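Transcription inhibitor protein Gfh1 (Thermus thermophilus, PDB 2F23) inhibits all catalytic activities of RNA polymerase by partly occluding its substrate-binding site and so preventing nucleoside triphosphates from binding. Local coordinates at residues 14-17 with 18-21; 31-34 with 35-39; 60-63 with 64-68; 104-107 with 108-111. All coordinates share one frame; numbering follows the deposited sequence.

Interaction 1 (14-17 with 18-21); sequences RLMQ and QLER
CD2 of Leu15 lies 3.5 Å from NE2 of Gln18, the two side chains running alongside each other in the same direction one turn apart. Gln18 reaches this place fully extended, with CG anti to the backbone N (chi1 -175°). One residue further along, SD of Met16 meets CD2 of Leu19 at 4.1 Å; the methionine chain is folded at chi2 and chi3, and the thioether and the leucine branch slant across one another. On a further face CB of Gln17 stands 4.1 Å above the guanidinium plane of Arg21, displaced toward its rim. Beneath these side chains the backbone sets the spacing: Gln18 N donates to Arg14 O at 2.9 Å, Leu19 N to Leu15 O at 2.8 Å and Glu20 N to Met16 O at 2.9 Å. Farther out, Glu148 OE2 takes a hydrogen bond from NE2 of Gln18, which would help hold the amide alongside Leu15. Leu69 of helix 46-71 touches both Leu15 and Met16, while Val137 also packs on Leu15. The arrangement is that of i to i+3 and i to i+4 neighbours in helix 9-37, a helix of the antiparallel coiled coil of the GreA/GreB family.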
# COMPACT_ATOMS: atom_id res chain seq x y z
N ARG A 14 10.81 -0.99 0.89
CA ARG A 14 9.84 0.01 0.49
C ARG A 14 8.97 0.47 1.65
O ARG A 14 8.79 1.67 1.86
CB ARG A 14 8.95 -0.51 -0.64
CG ARG A 14 9.70 -0.90 -1.89
CD ARG A 14 8.76 -1.18 -3.06
NE ARG A 14 8.39 0.03 -3.79
CZ ARG A 14 7.57 0.97 -3.33
NH1 ARG A 14 7.02 0.85 -2.13
NH2 ARG A 14 7.30 2.03 -4.07
N LEU A 15 8.43 -0.48 2.41
CA LEU A 15 7.59 -0.13 3.54
C LEU A 15 8.33 0.61 4.64
O LEU A 15 7.78 1.51 5.27
CB LEU A 15 6.91 -1.39 4.10
CG LEU A 15 5.89 -2.02 3.15
CD1 LEU A 15 5.30 -3.26 3.80
CD2 LEU A 15 4.79 -1.02 2.82
N MET A 16 9.59 0.23 4.90
CA MET A 16 10.36 0.92 5.93
C MET A 16 10.62 2.36 5.50
O MET A 16 10.56 3.28 6.32
CB MET A 16 11.69 0.22 6.20
CG MET A 16 12.54 0.90 7.29
SD MET A 16 11.72 1.00 8.92
CE MET A 16 11.45 -0.71 9.18
N GLN A 17 10.92 2.54 4.22
CA GLN A 17 11.17 3.88 3.70
C GLN A 17 9.88 4.69 3.83
O GLN A 17 9.91 5.86 4.20
CB GLN A 17 11.60 3.83 2.23
CG GLN A 17 12.90 3.07 2.01
CD GLN A 17 13.26 2.93 0.55
OE1 GLN A 17 12.40 2.68 -0.30
NE2 GLN A 17 14.55 3.07 0.23
N GLN A 18 8.75 4.05 3.53
CA GLN A 18 7.47 4.74 3.64
C GLN A 18 7.22 5.12 5.10
O GLN A 18 6.71 6.21 5.38
CB GLN A 18 6.34 3.85 3.14
CG GLN A 18 4.99 4.56 3.14
CD GLN A 18 3.86 3.68 2.66
OE1 GLN A 18 2.74 4.15 2.46
NE2 GLN A 18 4.15 2.40 2.47
N LEU A 19 7.56 4.23 6.02
CA LEU A 19 7.38 4.49 7.44
C LEU A 19 8.21 5.70 7.87
O LEU A 19 7.74 6.54 8.63
CB LEU A 19 7.77 3.27 8.27
CG LEU A 19 7.79 3.42 9.79
CD1 LEU A 19 6.44 3.92 10.28
CD2 LEU A 19 8.11 2.07 10.42
N GLU A 20 9.44 5.79 7.38
CA GLU A 20 10.30 6.92 7.74
C GLU A 20 9.67 8.22 7.26
O GLU A 20 9.68 9.22 7.98
CB GLU A 20 11.68 6.75 7.12
CG GLU A 20 12.41 5.50 7.59
CD GLU A 20 12.75 5.53 9.07
OE1 GLU A 20 11.84 5.72 9.90
OE2 GLU A 20 13.94 5.35 9.40
N ARG A 21 9.11 8.21 6.06
CA ARG A 21 8.48 9.39 5.50
C ARG A 21 7.25 9.75 6.33
O ARG A 21 6.99 10.93 6.59
CB ARG A 21 8.10 9.16 4.04
CG ARG A 21 9.27 9.30 3.05
CD ARG A 21 10.47 8.46 3.47
NE ARG A 21 11.58 8.52 2.52
CZ ARG A 21 11.52 8.04 1.28
NH1 ARG A 21 10.42 7.46 0.83
NH2 ARG A 21 12.58 8.14 0.48

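Interaction 2 (31-34 with 35-39); sequences KILQ and ELMES
Lys31 and Glu35 open the last turns of helix 9-37, at the far end of the coiled coil of this Gre-type factor. The backbone N of Glu35 bonds to Lys31 O, whose place is less certain, and the opposite charges stay apart, Lys31 NZ 4.9 Å from Glu35 OE2. Leu36 follows, its CD1 4.2 Å from CG2 of Ile32; the two chains run alongside, and Leu36 goes on to touch Leu48 and Ala51 of helix 46-71. Met37 sends SD against CG of Leu33 at 3.8 Å, its own CG 4.0 Å from Leu33 CD1. Cutting Leu33 back to an alanine here would probably take away the branch that touches the Met37 thioether, leaving the methionine freer to turn and a gap toward Lys52 and Lys55 of helix 46-71. Glu38 donates its N to Gln34 O at 3.0 Å. With CG anti to the backbone N and a bend at chi2 (58°), the Gln34 amide turns to Glu38, where NE2 donates to OE2 at 2.7 Å from above the carboxylate plane, the two planes 71° apart. Ser39 closes the turn: its OG donates to Leu36 O at 2.6 Å.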
# COMPACT_ATOMS: atom_id res chain seq x y z
N LYS A 31 3.73 19.42 15.20
CA LYS A 31 4.19 20.79 15.39
C LYS A 31 3.05 21.75 15.07
O LYS A 31 2.79 22.70 15.81
CB LYS A 31 5.39 21.09 14.49
CG LYS A 31 5.96 22.49 14.65
CD LYS A 31 7.13 22.73 13.70
CE LYS A 31 6.68 22.69 12.25
NZ LYS A 31 5.69 23.76 11.94
N ILE A 32 2.36 21.50 13.96
CA ILE A 32 1.24 22.33 13.55
C ILE A 32 0.15 22.35 14.62
O ILE A 32 -0.38 23.40 14.97
CB ILE A 32 0.64 21.83 12.21
CG1 ILE A 32 1.63 22.11 11.08
CG2 ILE A 32 -0.70 22.51 11.93
CD1 ILE A 32 1.18 21.60 9.73
N LEU A 33 -0.19 21.17 15.13
CA LEU A 33 -1.22 21.07 16.16
C LEU A 33 -0.82 21.85 17.40
O LEU A 33 -1.62 22.61 17.95
CB LEU A 33 -1.46 19.60 16.54
CG LEU A 33 -2.45 19.39 17.69
CD1 LEU A 33 -3.80 19.98 17.31
CD2 LEU A 33 -2.59 17.90 18.00
N GLN A 34 0.43 21.68 17.83
CA GLN A 34 0.92 22.38 19.02
C GLN A 34 0.85 23.89 18.84
O GLN A 34 0.44 24.61 19.75
CB GLN A 34 2.36 21.96 19.32
CG GLN A 34 2.92 22.54 20.61
CD GLN A 34 2.09 22.17 21.83
OE1 GLN A 34 1.76 21.01 22.04
NE2 GLN A 34 1.76 23.17 22.64
N GLU A 35 1.25 24.37 17.66
CA GLU A 35 1.23 25.80 17.37
C GLU A 35 -0.20 26.35 17.48
O GLU A 35 -0.41 27.42 18.05
CB GLU A 35 1.75 26.07 15.95
CG GLU A 35 3.11 25.47 15.63
CD GLU A 35 4.23 26.01 16.49
OE1 GLU A 35 4.19 25.84 17.72
OE2 GLU A 35 5.17 26.61 15.92
N LEU A 36 -1.17 25.61 16.95
CA LEU A 36 -2.56 26.03 16.99
C LEU A 36 -3.13 25.99 18.40
O LEU A 36 -3.98 26.81 18.76
CB LEU A 36 -3.41 25.14 16.07
CG LEU A 36 -3.14 25.27 14.57
CD1 LEU A 36 -4.01 24.28 13.81
CD2 LEU A 36 -3.42 26.69 14.10
N MET A 37 -2.65 25.05 19.20
CA MET A 37 -3.12 24.92 20.58
C MET A 37 -2.61 26.10 21.41
O MET A 37 -3.28 26.54 22.34
CB MET A 37 -2.64 23.59 21.18
CG MET A 37 -3.24 22.36 20.49
SD MET A 37 -2.77 20.75 21.21
CE MET A 37 -3.61 20.86 22.72
N GLU A 38 -1.45 26.62 21.04
CA GLU A 38 -0.86 27.75 21.76
C GLU A 38 -1.14 29.10 21.09
O GLU A 38 -0.66 30.13 21.56
CB GLU A 38 0.66 27.56 21.89
CG GLU A 38 1.07 26.30 22.63
CD GLU A 38 2.55 26.30 23.00
OE1 GLU A 38 2.97 27.17 23.78
OE2 GLU A 38 3.29 25.42 22.51
N SER A 39 -1.91 29.09 20.00
CA SER A 39 -2.23 30.33 19.29
C SER A 39 -3.14 31.22 20.12
O SER A 39 -3.95 30.74 20.91
CB SER A 39 -2.89 30.01 17.95
OG SER A 39 -4.14 29.36 18.14

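Interaction 3 (60-63 with 64-68); sequences ARID and SLEDI
Four successive i to i+4 bonds hold the backbone from Ala60 to Asp67 in regular alpha-helix, from Ser64 N to Ala60 O (3.2 Å) through Asp67 N to Asp63 O (3.0 Å). This is helix 46-71, the second helix of the Gre-family coiled coil, and its faces differ. Toward helix 9-37, Ile62 and Glu66 lie side by side: the Ile62 CG2 branch, which points away from the backbone N, comes 3.6 Å from CD of Glu66, whose extended chain carries its carboxylate past the methyl to a salt bridge with Arg23. Cutting Glu66 back to an alanine would probably leave Arg23 without this carboxylate mate and uncover the CG2 methyl of Ile62. Glu66 also has Asp63 nearby, OD1 standing 4.1 Å from OE2 with the carboxylate planes 56° apart; the like charges would tend to repel, and the Arg23 pairing may offset this. Leu65 places CG 3.3 Å from Arg61 O and packs on Leu95. On another face Ser64 OG hydrogen-bonds with Leu95 O, and two waters bridge that hydroxyl to Ala60 O, one of them only weakly at the carbonyl. The other gives Ala60 O a hydrogen bond of 2.9 Å and lies 3.0 Å from Ser64 OG.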
# COMPACT_ATOMS: atom_id res chain seq x y z
N ALA A 60 -2.49 6.58 12.07
CA ALA A 60 -3.11 5.33 11.67
C ALA A 60 -2.27 4.61 10.62
O ALA A 60 -2.17 3.39 10.63
CB ALA A 60 -4.51 5.58 11.12
N ARG A 61 -1.66 5.37 9.71
CA ARG A 61 -0.83 4.78 8.68
C ARG A 61 0.42 4.20 9.34
O ARG A 61 0.85 3.09 9.01
CB ARG A 61 -0.44 5.82 7.63
CG ARG A 61 -1.62 6.35 6.82
CD ARG A 61 -1.22 7.55 5.98
NE ARG A 61 -0.36 7.21 4.85
CZ ARG A 61 -0.79 6.61 3.74
NH1 ARG A 61 -2.07 6.28 3.61
NH2 ARG A 61 0.06 6.36 2.75
N ILE A 62 1.00 4.95 10.27
CA ILE A 62 2.20 4.50 10.97
C ILE A 62 1.94 3.22 11.75
O ILE A 62 2.78 2.32 11.77
CB ILE A 62 2.74 5.58 11.92
CG1 ILE A 62 3.34 6.72 11.10
CG2 ILE A 62 3.78 4.98 12.87
CD1 ILE A 62 3.78 7.91 11.92
N ASP A 63 0.78 3.13 12.40
CA ASP A 63 0.46 1.93 13.17
C ASP A 63 0.37 0.72 12.25
O ASP A 63 0.84 -0.36 12.60
CB ASP A 63 -0.86 2.11 13.93
CG ASP A 63 -0.73 3.10 15.08
OD1 ASP A 63 0.31 3.09 15.76
OD2 ASP A 63 -1.68 3.87 15.30
N SER A 64 -0.25 0.89 11.09
CA SER A 64 -0.38 -0.20 10.14
C SER A 64 0.99 -0.62 9.61
O SER A 64 1.27 -1.82 9.49
CB SER A 64 -1.29 0.20 8.98
OG SER A 64 -2.63 0.37 9.43
N LEU A 65 1.83 0.35 9.30
CA LEU A 65 3.16 0.04 8.79
C LEU A 65 4.01 -0.67 9.83
O LEU A 65 4.70 -1.64 9.51
CB LEU A 65 3.86 1.32 8.31
CG LEU A 65 3.24 1.90 7.03
CD1 LEU A 65 3.81 3.28 6.77
CD2 LEU A 65 3.53 0.96 5.86
N GLU A 66 3.96 -0.20 11.07
CA GLU A 66 4.73 -0.82 12.14
C GLU A 66 4.25 -2.24 12.39
O GLU A 66 5.05 -3.12 12.68
CB GLU A 66 4.63 0.01 13.41
CG GLU A 66 5.46 1.29 13.36
CD GLU A 66 5.26 2.18 14.57
OE1 GLU A 66 6.11 3.07 14.78
OE2 GLU A 66 4.26 2.01 15.30
N ASP A 67 2.94 -2.45 12.27
CA ASP A 67 2.37 -3.78 12.48
C ASP A 67 2.90 -4.76 11.45
O ASP A 67 3.39 -5.84 11.80
CB ASP A 67 0.84 -3.72 12.38
CG ASP A 67 0.20 -5.08 12.59
OD1 ASP A 67 -0.67 -5.46 11.78
OD2 ASP A 67 0.57 -5.77 13.57
N ILE A 68 2.81 -4.38 10.18
CA ILE A 68 3.27 -5.24 9.10
C ILE A 68 4.77 -5.49 9.14
O ILE A 68 5.22 -6.63 9.04
CB ILE A 68 2.90 -4.63 7.74
CG1 ILE A 68 1.38 -4.49 7.66
CG2 ILE A 68 3.44 -5.51 6.60
CD1 ILE A 68 0.90 -3.91 6.38
O HOH W 1 -3.77 2.56 8.24
O HOH W 2 -3.89 1.48 11.94

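Interaction 4 (104-107 with 108-111); sequences VVSP and AEAN
Glu109 sets CG anti to its carbonyl carbon (chi1 -70°) and keeps its chain extended beyond it, which brings OE1 back toward Ser106; on the other side of the contact the chi1 of Val105 (-62°) puts CG2 between the backbone N and the carbonyl carbon, facing CB of Glu109. They meet where strand 99-105 ends and a short 3-10 turn begins the connection to strand 117-120, in the C-terminal domain of FKBP-like fold. CG2 of Val105 touches CB of Glu109 at 3.8 Å and Glu109 C at 3.7 Å, so the valine at the strand end packs against the backbone of the turn as well as the root of the glutamate. Val105 also rests on Lys118, and its backbone bonds with Ile119 and Asp121 place the turn beside the neighbouring parallel strand. Two i to i+3 bonds define the turn: Glu109 N to Ser106 O at 2.8 Å and Ala110 N to Pro107 O at 3.3 Å. In both, the donor stands above the carbonyl plane. CB of Ser106 lies 3.4 Å from OE1 of Glu109, and Ser106 N makes a weak direct bond of 3.5 Å to the same oxygen. A water bridges the same two polar atoms with shorter bonds, accepting from Ser106 N at 2.9 Å and donating to Glu109 OE1 at 2.6 Å.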
# COMPACT_ATOMS: atom_id res chain seq x y z
N VAL A 104 -3.60 -11.43 -14.63
CA VAL A 104 -2.95 -10.76 -15.74
C VAL A 104 -3.34 -11.51 -17.01
O VAL A 104 -3.17 -12.72 -17.10
CB VAL A 104 -1.41 -10.77 -15.58
CG1 VAL A 104 -0.76 -10.15 -16.79
CG2 VAL A 104 -1.01 -9.98 -14.32
N VAL A 105 -3.89 -10.78 -17.98
CA VAL A 105 -4.32 -11.41 -19.22
C VAL A 105 -3.90 -10.58 -20.43
O VAL A 105 -3.38 -9.47 -20.28
CB VAL A 105 -5.86 -11.57 -19.26
CG1 VAL A 105 -6.31 -12.48 -18.12
CG2 VAL A 105 -6.53 -10.21 -19.13
N SER A 106 -4.12 -11.11 -21.62
CA SER A 106 -3.78 -10.36 -22.82
C SER A 106 -4.75 -9.19 -22.94
O SER A 106 -5.87 -9.23 -22.43
CB SER A 106 -3.87 -11.25 -24.06
OG SER A 106 -2.83 -12.20 -24.05
N PRO A 107 -4.33 -8.11 -23.62
CA PRO A 107 -5.17 -6.92 -23.80
C PRO A 107 -6.61 -7.21 -24.22
O PRO A 107 -7.55 -6.62 -23.68
CB PRO A 107 -4.41 -6.13 -24.85
CG PRO A 107 -2.99 -6.41 -24.48
CD PRO A 107 -3.01 -7.91 -24.25
N ALA A 108 -6.79 -8.13 -25.16
CA ALA A 108 -8.11 -8.49 -25.66
C ALA A 108 -9.01 -9.17 -24.64
O ALA A 108 -10.22 -9.26 -24.84
CB ALA A 108 -7.97 -9.37 -26.89
N GLU A 109 -8.44 -9.65 -23.54
CA GLU A 109 -9.21 -10.34 -22.51
C GLU A 109 -9.50 -9.49 -21.27
O GLU A 109 -10.17 -9.94 -20.34
CB GLU A 109 -8.47 -11.61 -22.08
CG GLU A 109 -8.45 -12.71 -23.12
CD GLU A 109 -7.43 -13.79 -22.81
OE1 GLU A 109 -6.22 -13.54 -23.00
OE2 GLU A 109 -7.83 -14.89 -22.36
N ALA A 110 -9.01 -8.26 -21.26
CA ALA A 110 -9.21 -7.38 -20.11
C ALA A 110 -10.67 -7.10 -19.77
O ALA A 110 -11.51 -6.92 -20.65
CB ALA A 110 -8.48 -6.06 -20.34
N ASN A 111 -10.97 -7.08 -18.47
CA ASN A 111 -12.30 -6.79 -17.96
C ASN A 111 -12.17 -6.43 -16.49
O ASN A 111 -12.05 -7.31 -15.63
CB ASN A 111 -13.23 -8.00 -18.11
CG ASN A 111 -14.69 -7.64 -17.91
OD1 ASN A 111 -15.02 -6.85 -17.03
ND2 ASN A 111 -15.56 -8.22 -18.73
O HOH W 3 -4.44 -14.00 -21.20

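Along the chain the four contacts come in series. Interactions 1 and 2 share helix 9-37, their centres 26 Å apart, and interaction 3 follows on helix 46-71, which runs back along the first helix. Interactions 1 and 3 therefore touch, with centres 10 Å apart: Leu15 CD2 and Leu65 CD2 are 3.8 Å apart, and Gln18 packs on both Arg61 and Leu65. Interaction 2 marks the far end of the coiled coil, 30 Å from the chain centre. Interaction 4 belongs to the C-terminal domain, in the turn after strand 99-105 of its mixed sheet, 52 Å from interaction 2 between centres. The set thus spans the elongated two-domain molecule, whose pH-driven change of orientation controls its binding to RNA polymerase.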